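Local coordinates for protein chymotrypsin-like serine protease (Equine arteritis virus, PDB 1MBM) that probably cleaves the viral replicase polyprotein, acting as a serine endopeptidase with a chymotrypsin-like fold, at residues K1-V9 and S88-E96; L43-L52 and T65-W74. All coordinates share one frame; numbering follows the deposited sequence.

Contacts 1 and 2 lie on the same side of the chain's centre, their own centres about 16 Å apart. They meet in the first barrel, where strand 6-10 of contact 1 pairs with strand 40-45 of contact 2: Phe-8 O lies 2.7 Å from Lys-44 N, a probable hydrogen bond, and Ile-45 CD1 packs 3.6 Å from Asn-5 C. Contact 1 reaches from this first strand and the loop before it across to the second sheet, whereas contact 2 packs an outgoing loop on a hairpin of the first barrel. In chymotrypsin-like proteinases the active site lies between the two barrels; the arrangement of Ser-114, His-33 and Asp-59 is consistent with the catalytic triad, and neither contact includes them.

Contact 1. Residues K1-V9 and S88-E96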
ATOM      1  N   LYS A   1       4.842 -15.014   4.781  1.00 27.03           N
ATOM      2  CA  LYS A   1       4.995 -14.446   6.156  1.00 25.14           C
ATOM      3  C   LYS A   1       5.023 -12.913   6.121  1.00 20.09           C
ATOM      4  O   LYS A   1       5.822 -12.307   5.400  1.00 19.47           O
ATOM      5  CB  LYS A   1       6.235 -15.037   6.848  1.00 26.63           C
ATOM      6  CG  LYS A   1       6.634 -14.358   8.151  1.00 31.35           C
ATOM      7  CD  LYS A   1       7.943 -13.592   8.004  1.00 31.53           C
ATOM      8  CE  LYS A   1       9.127 -14.428   8.475  1.00 34.32           C
ATOM      9  NZ  LYS A   1       9.091 -14.648   9.952  1.00 34.77           N
ATOM     10  N   ALA A   2       4.137 -12.297   6.896  1.00 15.50           N
ATOM     11  CA  ALA A   2       4.027 -10.839   6.944  1.00 14.56           C
ATOM     12  C   ALA A   2       5.166 -10.168   7.698  1.00 12.12           C
ATOM     13  O   ALA A   2       5.880 -10.804   8.460  1.00  9.37           O
ATOM     14  CB  ALA A   2       2.698 -10.437   7.562  1.00 15.73           C
ATOM     15  N   ARG A   3       5.341  -8.870   7.477  1.00 12.53           N
ATOM     16  CA  ARG A   3       6.331  -8.114   8.235  1.00 10.64           C
ATOM     17  C   ARG A   3       5.879  -8.079   9.696  1.00  9.88           C
ATOM     18  O   ARG A   3       4.682  -8.191   9.990  1.00  4.66           O
ATOM     19  CB  ARG A   3       6.463  -6.695   7.707  1.00 10.80           C
ATOM     20  CG  ARG A   3       7.213  -6.559   6.415  1.00 10.52           C
ATOM     21  CD  ARG A   3       7.188  -5.127   5.889  1.00 10.78           C
ATOM     22  NE  ARG A   3       7.836  -5.012   4.595  1.00 11.32           N
ATOM     23  CZ  ARG A   3       8.586  -3.987   4.231  1.00  9.32           C
ATOM     24  NH1 ARG A   3       8.787  -2.983   5.070  1.00  9.58           N
ATOM     25  NH2 ARG A   3       9.146  -3.973   3.036  1.00 10.56           N
ATOM     26  N   GLY A   4       6.846  -7.922  10.595  1.00  8.63           N
ATOM     27  CA  GLY A   4       6.623  -7.952  12.030  1.00  7.51           C
ATOM     28  C   GLY A   4       5.674  -6.914  12.589  1.00  8.62           C
ATOM     29  O   GLY A   4       5.061  -7.135  13.643  1.00  6.42           O
ATOM     30  N   ASN A   5       5.533  -5.797  11.880  1.00  5.92           N
ATOM     31  CA  ASN A   5       4.655  -4.719  12.323  1.00  6.71           C
ATOM     32  C   ASN A   5       3.292  -4.674  11.608  1.00  7.34           C
ATOM     33  O   ASN A   5       2.576  -3.673  11.669  1.00  7.73           O
ATOM     34  CB  ASN A   5       5.376  -3.378  12.181  1.00  6.62           C
ATOM     35  CG  ASN A   5       5.506  -2.935  10.727  1.00 11.69           C
ATOM     36  OD1 ASN A   5       5.757  -3.750   9.836  1.00  8.83           O
ATOM     37  ND2 ASN A   5       5.322  -1.642  10.482  1.00  7.11           N
ATOM     38  N   VAL A   6       2.920  -5.771  10.962  1.00  8.24           N
ATOM     39  CA  VAL A   6       1.661  -5.819  10.236  1.00  9.96           C
ATOM     40  C   VAL A   6       0.598  -6.588  11.016  1.00 10.66           C
ATOM     41  O   VAL A   6       0.854  -7.677  11.515  1.00  9.52           O
ATOM     42  CB  VAL A   6       1.857  -6.428   8.832  1.00 11.44           C
ATOM     43  CG1 VAL A   6       0.507  -6.684   8.138  1.00 12.77           C
ATOM     44  CG2 VAL A   6       2.735  -5.509   7.997  1.00  6.25           C
ATOM     45  N   GLY A   7      -0.594  -6.007  11.131  1.00 10.92           N
ATOM     46  CA  GLY A   7      -1.678  -6.670  11.829  1.00 11.53           C
ATOM     47  C   GLY A   7      -3.020  -6.628  11.117  1.00 12.69           C
ATOM     48  O   GLY A   7      -3.150  -6.049  10.034  1.00 10.82           O
ATOM     49  N   PHE A   8      -4.014  -7.266  11.734  1.00 11.59           N
ATOM     50  CA  PHE A   8      -5.372  -7.305  11.212  1.00  9.39           C
ATOM     51  C   PHE A   8      -6.208  -6.230  11.899  1.00  9.66           C
ATOM     52  O   PHE A   8      -6.076  -6.008  13.092  1.00  7.87           O
ATOM     53  CB  PHE A   8      -6.010  -8.670  11.487  1.00 14.29           C
ATOM     54  CG  PHE A   8      -5.435  -9.796  10.674  1.00 17.43           C
ATOM     55  CD1 PHE A   8      -5.853 -10.010   9.369  1.00 19.63           C
ATOM     56  CD2 PHE A   8      -4.500 -10.657  11.222  1.00 19.91           C
ATOM     57  CE1 PHE A   8      -5.339 -11.051   8.620  1.00 20.13           C
ATOM     58  CE2 PHE A   8      -3.979 -11.706  10.479  1.00 21.66           C
ATOM     59  CZ  PHE A   8      -4.401 -11.905   9.179  1.00 19.29           C
ATOM     60  N   VAL A   9      -7.077  -5.569  11.139  1.00 12.40           N
ATOM     61  CA  VAL A   9      -7.936  -4.510  11.673  1.00 10.55           C
ATOM     62  C   VAL A   9      -9.404  -4.841  11.380  1.00 12.46           C
ATOM     63  O   VAL A   9      -9.739  -5.220  10.254  1.00  8.76           O
ATOM     64  CB  VAL A   9      -7.589  -3.135  11.053  1.00 10.87           C
ATOM     65  CG1 VAL A   9      -8.521  -2.055  11.544  1.00  9.57           C
ATOM     66  CG2 VAL A   9      -6.126  -2.737  11.374  1.00  8.50           C
ATOM     67  N   SER A  88       6.171  -1.903  -1.939  1.00  7.96           N
ATOM     68  CA  SER A  88       5.720  -3.105  -1.270  1.00  9.31           C
ATOM     69  C   SER A  88       4.409  -2.827  -0.564  1.00  9.49           C
ATOM     70  O   SER A  88       4.306  -1.869   0.205  1.00  9.49           O
ATOM     71  CB  SER A  88       6.762  -3.585  -0.245  1.00 12.35           C
ATOM     72  OG  SER A  88       7.965  -4.037  -0.860  1.00 11.21           O
ATOM     73  N   TRP A  89       3.408  -3.649  -0.873  1.00  7.34           N
ATOM     74  CA  TRP A  89       2.126  -3.647  -0.194  1.00  8.72           C
ATOM     75  C   TRP A  89       2.314  -4.642   0.943  1.00  6.95           C
ATOM     76  O   TRP A  89       2.472  -5.833   0.699  1.00  5.24           O
ATOM     77  CB  TRP A  89       1.016  -4.159  -1.127  1.00  8.52           C
ATOM     78  CG  TRP A  89       0.333  -3.088  -1.948  1.00  8.85           C
ATOM     79  CD1 TRP A  89      -0.964  -2.669  -1.831  1.00  8.89           C
ATOM     80  CD2 TRP A  89       0.895  -2.333  -3.026  1.00  5.34           C
ATOM     81  NE1 TRP A  89      -1.235  -1.684  -2.752  1.00  7.77           N
ATOM     82  CE2 TRP A  89      -0.112  -1.455  -3.499  1.00 10.16           C
ATOM     83  CE3 TRP A  89       2.158  -2.284  -3.630  1.00  5.27           C
ATOM     84  CZ2 TRP A  89       0.097  -0.567  -4.552  1.00  7.63           C
ATOM     85  CZ3 TRP A  89       2.367  -1.390  -4.673  1.00  4.82           C
ATOM     86  CH2 TRP A  89       1.341  -0.542  -5.120  1.00  9.91           C
ATOM     87  N   CYS A  90       2.313  -4.152   2.178  1.00  8.46           N
ATOM     88  CA  CYS A  90       2.609  -4.992   3.337  1.00  7.73           C
ATOM     89  C   CYS A  90       1.363  -5.670   3.881  1.00 10.05           C
ATOM     90  O   CYS A  90       0.796  -5.226   4.879  1.00  9.11           O
ATOM     91  CB  CYS A  90       3.291  -4.164   4.432  1.00  8.09           C
ATOM     92  SG  CYS A  90       4.761  -3.264   3.853  1.00  9.04           S
ATOM     93  N   THR A  91       0.941  -6.748   3.228  1.00  5.72           N
ATOM     94  CA  THR A  91      -0.274  -7.431   3.658  1.00  7.06           C
ATOM     95  C   THR A  91      -0.008  -8.370   4.824  1.00  5.88           C
ATOM     96  O   THR A  91       1.142  -8.645   5.182  1.00  2.81           O
ATOM     97  CB  THR A  91      -0.922  -8.215   2.493  1.00  7.46           C
ATOM     98  OG1 THR A  91      -0.267  -9.481   2.322  1.00  7.88           O
ATOM     99  CG2 THR A  91      -0.701  -7.503   1.174  1.00  6.62           C
ATOM    100  N   ALA A  92      -1.082  -8.881   5.406  1.00 11.39           N
ATOM    101  CA  ALA A  92      -0.960  -9.820   6.514  1.00 12.34           C
ATOM    102  C   ALA A  92      -0.439 -11.200   6.093  1.00 13.29           C
ATOM    103  O   ALA A  92      -0.180 -12.049   6.942  1.00 14.31           O
ATOM    104  CB  ALA A  92      -2.270  -9.943   7.221  1.00 13.22           C
ATOM    105  N   THR A  93      -0.281 -11.431   4.791  1.00 11.96           N
ATOM    106  CA  THR A  93       0.254 -12.710   4.326  1.00 12.50           C
ATOM    107  C   THR A  93       1.503 -12.513   3.491  1.00 14.07           C
ATOM    108  O   THR A  93       1.789 -13.304   2.599  1.00 13.29           O
ATOM    109  CB  THR A  93      -0.782 -13.511   3.517  1.00 14.49           C
ATOM    110  OG1 THR A  93      -1.488 -12.633   2.639  1.00 12.33           O
ATOM    111  CG2 THR A  93      -1.878 -14.070   4.429  1.00 14.73           C
ATOM    112  N   GLY A  94       2.246 -11.451   3.783  1.00 11.77           N
ATOM    113  CA  GLY A  94       3.476 -11.186   3.069  1.00 10.53           C
ATOM    114  C   GLY A  94       3.415  -9.935   2.216  1.00 10.79           C
ATOM    115  O   GLY A  94       2.332  -9.410   1.930  1.00  9.62           O
ATOM    116  N   ASP A  95       4.592  -9.464   1.813  1.00  7.50           N
ATOM    117  CA  ASP A  95       4.712  -8.315   0.942  1.00  9.51           C
ATOM    118  C   ASP A  95       4.365  -8.630  -0.504  1.00 11.77           C
ATOM    119  O   ASP A  95       4.845  -9.605  -1.089  1.00 12.35           O
ATOM    120  CB  ASP A  95       6.130  -7.755   0.979  1.00  8.09           C
ATOM    121  CG  ASP A  95       6.435  -7.025   2.264  1.00  8.98           C
ATOM    122  OD1 ASP A  95       5.558  -6.976   3.160  1.00  9.93           O
ATOM    123  OD2 ASP A  95       7.536  -6.493   2.471  1.00 11.80           O
ATOM    124  N   GLU A  96       3.539  -7.771  -1.080  1.00 10.33           N
ATOM    125  CA  GLU A  96       3.179  -7.872  -2.478  1.00 10.69           C
ATOM    126  C   GLU A  96       3.959  -6.772  -3.203  1.00 11.69           C
ATOM    127  O   GLU A  96       3.760  -5.585  -2.929  1.00  9.58           O
ATOM    128  CB  GLU A  96       1.674  -7.658  -2.608  1.00 13.76           C
ATOM    129  CG  GLU A  96       1.035  -8.182  -3.875  1.00 19.30           C
ATOM    130  CD  GLU A  96       1.266  -9.664  -4.103  1.00 11.72           C
ATOM    131  OE1 GLU A  96       0.626 -10.518  -3.453  1.00 20.95           O
ATOM    132  OE2 GLU A  96       2.093  -9.969  -4.958  1.00 11.86           O
TER
HETATM  133  O   HOH W   1       3.822  -7.964   5.306  1.00 20.46           O
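Arg-3 and Asp-95 form a salt bridge between the N-terminal segment and the hairpin 88-96. Arg-3 NE meets Asp-95 OD2 at 2.6 Å with an N-H...O angle of 158°; it uses the syn lone pair of that oxygen, which lies near the guanidinium plane. Arg-3 NH2 adds a weak bond to the same OD2, so one carboxylate oxygen takes both donors and the pair is not the flat, two-oxygen kind; the two planes are in fact 35° apart. An arginine side chain extended from CG to NE spans the gap, passing over Cys-90, whose SG sits over one guanidinium face. The other oxygen, Asp-95 OD1, accepts from a water that also donates to Thr-91 O and accepts from Arg-3 N, tying both backbones together.

Packing is tightest beside this water. Ala-2 CB rests 3.4 Å from both Thr-91 O and Ala-92 O, a space suited to a methyl. Gly-94 suits a backbone with positive phi (113°), and its CA approaches Lys-1 O at 3.5 Å in a CA-H...O contact. Both methyls of Val-6 lie against Cys-90 O, with CG2 also 3.9 Å from Cys-90 CB. Even at the exposed rim, Phe-8 lays its ring closely over Ala-92 CB in a CH-pi contact, 3.9 Å from the centroid.

The looser side is that of exposed Lys-1, whose side chain comes no nearer than 6.1 Å to the hairpin, and of exposed Thr-93, whose OG1 bonds Arg-197 near the C-terminus. The turn itself is braced by Thr-91 OG1, which donates to Gly-94 O and accepts from Thr-93 N in an ST turn.

The contact thus joins the N-terminal loop and the start of the first strand to a hairpin of the second sheet, an interface between the two halves of the chymotrypsin-like fold.

Contact 2. Residues L43-L52 and T65-W74; sequences LKIGDAMLTL and TTQSELPGNW
Ala-48 and Leu-70 bring the backbones closest, with CA atoms 7.0 Å apart, where the loop 65-74 runs over a tight hairpin whose strands 43-45 and 48-52 are joined by a type II' turn with Gly-46 at its positive-phi corner.

Leu-70 is the plug of this packing. Its CG stands anti to the backbone N (chi1 -169°), which sends the two methyls into the hairpin: CD1 sits 3.9 Å from both Ala-48 CB and Ile-45 CG2, and CD2 meets Leu-43 CD2 at 3.7 Å, the two leucine chains crossing at about a right angle. The short alanine leaves room for this branched chain. Farther along the strand, Leu-50 CD2 reaches Leu-70 CB and meets Thr-65 tip to tip, 3.8 Å from its OG1, with Glu-69 O also close by; Leu-52 CD2 lies against Thr-65 CB.

At the turn end, Ile-45 CD1 touches the six-membered ring of Trp-74, 3.7 Å from CZ3, the two side chains coming from opposite directions. The indole is fixed from its own loop: NE1 donates to Leu-70 O at 2.9 Å, almost straight at 177°, so the polar edge of a large ring is satisfied while the CZ3-CH2 end of its six-membered ring is in contact with Ile-45. Gly-72 CA lies over one face. Thr-66 O accepts from both Glu-69 N and Leu-70 N, which holds the loop's bend and sets Leu-70 in place.

Val-19 of strand 14-22 and Val-26 of strand 25-31 also touch Leu-70, so this is an apolar cap of loop on hairpin at one end of the six-stranded antiparallel barrel, the first of a chymotrypsin-like proteinase.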
ATOM      1  N   LEU A  43      -7.402  -3.558  16.468  1.00  6.98           N
ATOM      2  CA  LEU A  43      -6.180  -4.062  15.847  1.00  9.52           C
ATOM      3  C   LEU A  43      -5.774  -5.371  16.526  1.00 11.39           C
ATOM      4  O   LEU A  43      -5.819  -5.491  17.750  1.00 12.96           O
ATOM      5  CB  LEU A  43      -5.045  -3.049  16.016  1.00  8.79           C
ATOM      6  CG  LEU A  43      -3.620  -3.548  15.758  1.00 12.11           C
ATOM      7  CD1 LEU A  43      -3.429  -3.837  14.271  1.00  9.86           C
ATOM      8  CD2 LEU A  43      -2.589  -2.531  16.243  1.00 11.51           C
ATOM      9  N   LYS A  44      -5.395  -6.352  15.725  1.00 11.67           N
ATOM     10  CA  LYS A  44      -4.888  -7.606  16.243  1.00 12.39           C
ATOM     11  C   LYS A  44      -3.480  -7.778  15.682  1.00 11.21           C
ATOM     12  O   LYS A  44      -3.309  -7.849  14.471  1.00  9.76           O
ATOM     13  CB  LYS A  44      -5.766  -8.761  15.786  1.00 12.17           C
ATOM     14  CG  LYS A  44      -5.279 -10.132  16.232  1.00 18.74           C
ATOM     15  CD  LYS A  44      -6.099 -11.227  15.575  1.00 20.58           C
ATOM     16  CE  LYS A  44      -5.283 -12.492  15.394  1.00 26.98           C
ATOM     17  NZ  LYS A  44      -6.009 -13.507  14.581  1.00 24.10           N
ATOM     18  N   ILE A  45      -2.487  -7.835  16.568  1.00 10.05           N
ATOM     19  CA  ILE A  45      -1.097  -8.057  16.177  1.00  9.67           C
ATOM     20  C   ILE A  45      -0.350  -8.799  17.296  1.00  9.76           C
ATOM     21  O   ILE A  45      -0.437  -8.424  18.466  1.00  9.88           O
ATOM     22  CB  ILE A  45      -0.403  -6.726  15.776  1.00  7.31           C
ATOM     23  CG1 ILE A  45       1.004  -6.991  15.225  1.00  8.40           C
ATOM     24  CG2 ILE A  45      -0.386  -5.734  16.925  1.00  6.28           C
ATOM     25  CD1 ILE A  45       1.642  -5.765  14.624  1.00  6.12           C
ATOM     26  N   GLY A  46       0.366  -9.860  16.935  1.00 10.13           N
ATOM     27  CA  GLY A  46       1.007 -10.703  17.932  1.00 11.64           C
ATOM     28  C   GLY A  46      -0.086 -11.243  18.840  1.00 14.13           C
ATOM     29  O   GLY A  46      -1.103 -11.737  18.357  1.00 16.24           O
ATOM     30  N   ASP A  47       0.098 -11.119  20.151  1.00 15.30           N
ATOM     31  CA  ASP A  47      -0.923 -11.550  21.106  1.00 16.19           C
ATOM     32  C   ASP A  47      -1.726 -10.346  21.599  1.00 14.87           C
ATOM     33  O   ASP A  47      -2.570 -10.466  22.486  1.00 12.19           O
ATOM     34  CB  ASP A  47      -0.290 -12.273  22.296  1.00 18.42           C
ATOM     35  CG  ASP A  47       0.445 -13.535  21.891  1.00 21.51           C
ATOM     36  OD1 ASP A  47       0.251 -13.991  20.744  1.00 24.76           O
ATOM     37  OD2 ASP A  47       1.235 -14.139  22.650  1.00 22.46           O
ATOM     38  N   ALA A  48      -1.458  -9.185  21.010  1.00 12.47           N
ATOM     39  CA  ALA A  48      -2.109  -7.950  21.422  1.00 12.50           C
ATOM     40  C   ALA A  48      -3.401  -7.682  20.661  1.00 12.06           C
ATOM     41  O   ALA A  48      -3.452  -7.826  19.446  1.00 13.52           O
ATOM     42  CB  ALA A  48      -1.154  -6.776  21.262  1.00 12.63           C
ATOM     43  N   MET A  49      -4.440  -7.305  21.398  1.00 11.82           N
ATOM     44  CA  MET A  49      -5.721  -6.910  20.824  1.00 12.22           C
ATOM     45  C   MET A  49      -6.061  -5.574  21.475  1.00 12.30           C
ATOM     46  O   MET A  49      -6.141  -5.480  22.705  1.00 14.99           O
ATOM     47  CB  MET A  49      -6.816  -7.952  21.097  1.00 13.32           C
ATOM     48  CG  MET A  49      -8.147  -7.617  20.425  1.00 12.36           C
ATOM     49  SD  MET A  49      -9.505  -8.785  20.718  1.00 19.22           S
ATOM     50  CE  MET A  49      -9.439  -8.954  22.488  1.00 24.88           C
ATOM     51  N   LEU A  50      -6.239  -4.545  20.654  1.00  8.56           N
ATOM     52  CA  LEU A  50      -6.432  -3.187  21.145  1.00  8.16           C
ATOM     53  C   LEU A  50      -7.450  -2.441  20.290  1.00  9.57           C
ATOM     54  O   LEU A  50      -7.374  -2.466  19.063  1.00  9.32           O
ATOM     55  CB  LEU A  50      -5.081  -2.448  21.095  1.00  9.97           C
ATOM     56  CG  LEU A  50      -4.900  -1.043  21.680  1.00 11.64           C
ATOM     57  CD1 LEU A  50      -5.332  -0.989  23.137  1.00 11.40           C
ATOM     58  CD2 LEU A  50      -3.454  -0.586  21.551  1.00 16.58           C
ATOM     59  N   THR A  51      -8.409  -1.794  20.935  1.00  8.67           N
ATOM     60  CA  THR A  51      -9.401  -1.009  20.216  1.00  8.75           C
ATOM     61  C   THR A  51      -8.867   0.419  20.110  1.00  7.95           C
ATOM     62  O   THR A  51      -8.358   0.964  21.086  1.00  5.86           O
ATOM     63  CB  THR A  51     -10.746  -1.054  20.937  1.00 10.87           C
ATOM     64  OG1 THR A  51     -11.187  -2.414  21.006  1.00 13.83           O
ATOM     65  CG2 THR A  51     -11.818  -0.403  20.094  1.00 16.24           C
ATOM     66  N   LEU A  52      -8.959   1.007  18.919  1.00  8.17           N
ATOM     67  CA  LEU A  52      -8.422   2.340  18.675  1.00  9.85           C
ATOM     68  C   LEU A  52      -9.399   3.299  17.985  1.00  8.73           C
ATOM     69  O   LEU A  52     -10.313   2.867  17.300  1.00  9.35           O
ATOM     70  CB  LEU A  52      -7.193   2.215  17.787  1.00  8.82           C
ATOM     71  CG  LEU A  52      -6.133   1.232  18.276  1.00 13.78           C
ATOM     72  CD1 LEU A  52      -5.352   0.649  17.106  1.00 18.42           C
ATOM     73  CD2 LEU A  52      -5.229   1.918  19.248  1.00 11.29           C
ATOM     74  N   THR A  65      -1.292   5.510  20.009  1.00  9.17           N
ATOM     75  CA  THR A  65      -1.394   4.879  21.315  1.00 10.00           C
ATOM     76  C   THR A  65       0.000   4.927  21.923  1.00  9.89           C
ATOM     77  O   THR A  65       0.851   5.665  21.432  1.00 10.42           O
ATOM     78  CB  THR A  65      -2.012   3.438  21.235  1.00  9.07           C
ATOM     79  OG1 THR A  65      -1.944   2.815  22.517  1.00 12.85           O
ATOM     80  CG2 THR A  65      -1.202   2.508  20.359  1.00  7.33           C
ATOM     81  N   THR A  66       0.234   4.199  23.006  1.00 11.76           N
ATOM     82  CA  THR A  66       1.536   4.253  23.665  1.00 12.99           C
ATOM     83  C   THR A  66       2.184   2.879  23.751  1.00 13.87           C
ATOM     84  O   THR A  66       1.541   1.853  23.481  1.00 11.21           O
ATOM     85  CB  THR A  66       1.421   4.856  25.086  1.00 15.56           C
ATOM     86  OG1 THR A  66       0.426   4.144  25.832  1.00 16.48           O
ATOM     87  CG2 THR A  66       0.891   6.290  25.047  1.00 13.69           C
ATOM     88  N   GLN A  67       3.459   2.874  24.144  1.00 13.23           N
ATOM     89  CA  GLN A  67       4.228   1.646  24.310  1.00 12.80           C
ATOM     90  C   GLN A  67       3.645   0.751  25.401  1.00 13.10           C
ATOM     91  O   GLN A  67       3.743  -0.464  25.318  1.00 12.80           O
ATOM     92  CB  GLN A  67       5.698   1.962  24.624  1.00 14.57           C
ATOM     93  CG  GLN A  67       6.551   2.328  23.413  1.00 17.15           C
ATOM     94  CD  GLN A  67       6.844   1.133  22.523  1.00 20.44           C
ATOM     95  OE1 GLN A  67       6.834  -0.014  22.987  1.00 18.72           O
ATOM     96  NE2 GLN A  67       7.107   1.394  21.246  1.00 15.96           N
ATOM     97  N   SER A  68       3.032   1.348  26.418  1.00 14.54           N
ATOM     98  CA  SER A  68       2.421   0.570  27.497  1.00 17.62           C
ATOM     99  C   SER A  68       1.115  -0.111  27.072  1.00 18.81           C
ATOM    100  O   SER A  68       0.644  -1.035  27.727  1.00 21.63           O
ATOM    101  CB  SER A  68       2.184   1.451  28.726  1.00 17.91           C
ATOM    102  OG  SER A  68       1.505   2.643  28.375  1.00 21.89           O
ATOM    103  N   GLU A  69       0.533   0.351  25.972  1.00 18.54           N
ATOM    104  CA  GLU A  69      -0.703  -0.224  25.464  1.00 15.85           C
ATOM    105  C   GLU A  69      -0.432  -1.214  24.346  1.00 15.23           C
ATOM    106  O   GLU A  69      -1.164  -2.191  24.172  1.00 14.41           O
ATOM    107  CB  GLU A  69      -1.613   0.884  24.945  1.00 14.67           C
ATOM    108  CG  GLU A  69      -2.181   1.762  26.037  1.00 16.99           C
ATOM    109  CD  GLU A  69      -2.914   0.942  27.080  1.00 22.48           C
ATOM    110  OE1 GLU A  69      -3.802   0.148  26.697  1.00 24.14           O
ATOM    111  OE2 GLU A  69      -2.601   1.087  28.278  1.00 27.29           O
ATOM    112  N   LEU A  70       0.621  -0.940  23.584  1.00 13.12           N
ATOM    113  CA  LEU A  70       1.008  -1.764  22.448  1.00 13.73           C
ATOM    114  C   LEU A  70       2.535  -1.832  22.387  1.00 13.73           C
ATOM    115  O   LEU A  70       3.151  -1.147  21.573  1.00 13.39           O
ATOM    116  CB  LEU A  70       0.458  -1.137  21.161  1.00 11.91           C
ATOM    117  CG  LEU A  70       0.459  -1.864  19.816  1.00 11.72           C
ATOM    118  CD1 LEU A  70      -0.168  -3.233  19.929  1.00 12.81           C
ATOM    119  CD2 LEU A  70      -0.290  -1.026  18.771  1.00 12.03           C
ATOM    120  N   PRO A  71       3.140  -2.634  23.265  1.00 13.87           N
ATOM    121  CA  PRO A  71       4.603  -2.756  23.323  1.00 13.81           C
ATOM    122  C   PRO A  71       5.210  -3.492  22.140  1.00 14.34           C
ATOM    123  O   PRO A  71       4.591  -4.367  21.548  1.00 14.82           O
ATOM    124  CB  PRO A  71       4.830  -3.571  24.605  1.00 13.64           C
ATOM    125  CG  PRO A  71       3.593  -4.383  24.738  1.00 10.52           C
ATOM    126  CD  PRO A  71       2.485  -3.446  24.308  1.00 14.22           C
ATOM    127  N   GLY A  72       6.444  -3.141  21.817  1.00 16.68           N
ATOM    128  CA  GLY A  72       7.145  -3.790  20.731  1.00 17.60           C
ATOM    129  C   GLY A  72       8.143  -2.857  20.089  1.00 16.95           C
ATOM    130  O   GLY A  72       8.065  -1.636  20.243  1.00 17.47           O
ATOM    131  N   ASN A  73       9.090  -3.432  19.364  1.00 16.61           N
ATOM    132  CA  ASN A  73      10.095  -2.633  18.686  1.00 15.87           C
ATOM    133  C   ASN A  73       9.606  -2.252  17.295  1.00 15.56           C
ATOM    134  O   ASN A  73      10.109  -2.755  16.283  1.00 16.26           O
ATOM    135  CB  ASN A  73      11.416  -3.391  18.605  1.00 17.30           C
ATOM    136  CG  ASN A  73      12.589  -2.470  18.388  1.00 21.03           C
ATOM    137  OD1 ASN A  73      12.566  -1.310  18.802  1.00 20.97           O
ATOM    138  ND2 ASN A  73      13.627  -2.980  17.734  1.00 29.50           N
ATOM    139  N   TRP A  74       8.618  -1.364  17.250  1.00  9.92           N
ATOM    140  CA  TRP A  74       8.036  -0.952  15.985  1.00 10.28           C
ATOM    141  C   TRP A  74       8.989  -0.034  15.222  1.00 10.26           C
ATOM    142  O   TRP A  74       9.621   0.838  15.818  1.00 10.63           O
ATOM    143  CB  TRP A  74       6.687  -0.261  16.222  1.00  7.58           C
ATOM    144  CG  TRP A  74       5.797  -0.978  17.204  1.00  7.05           C
ATOM    145  CD1 TRP A  74       5.344  -0.500  18.403  1.00  4.74           C
ATOM    146  CD2 TRP A  74       5.257  -2.300  17.072  1.00  6.80           C
ATOM    147  NE1 TRP A  74       4.547  -1.438  19.018  1.00  6.47           N
ATOM    148  CE2 TRP A  74       4.477  -2.552  18.224  1.00  9.38           C
ATOM    149  CE3 TRP A  74       5.338  -3.294  16.092  1.00  5.78           C
ATOM    150  CZ2 TRP A  74       3.793  -3.753  18.419  1.00  8.48           C
ATOM    151  CZ3 TRP A  74       4.663  -4.481  16.290  1.00  4.78           C
ATOM    152  CH2 TRP A  74       3.903  -4.703  17.448  1.00 10.36           C
TER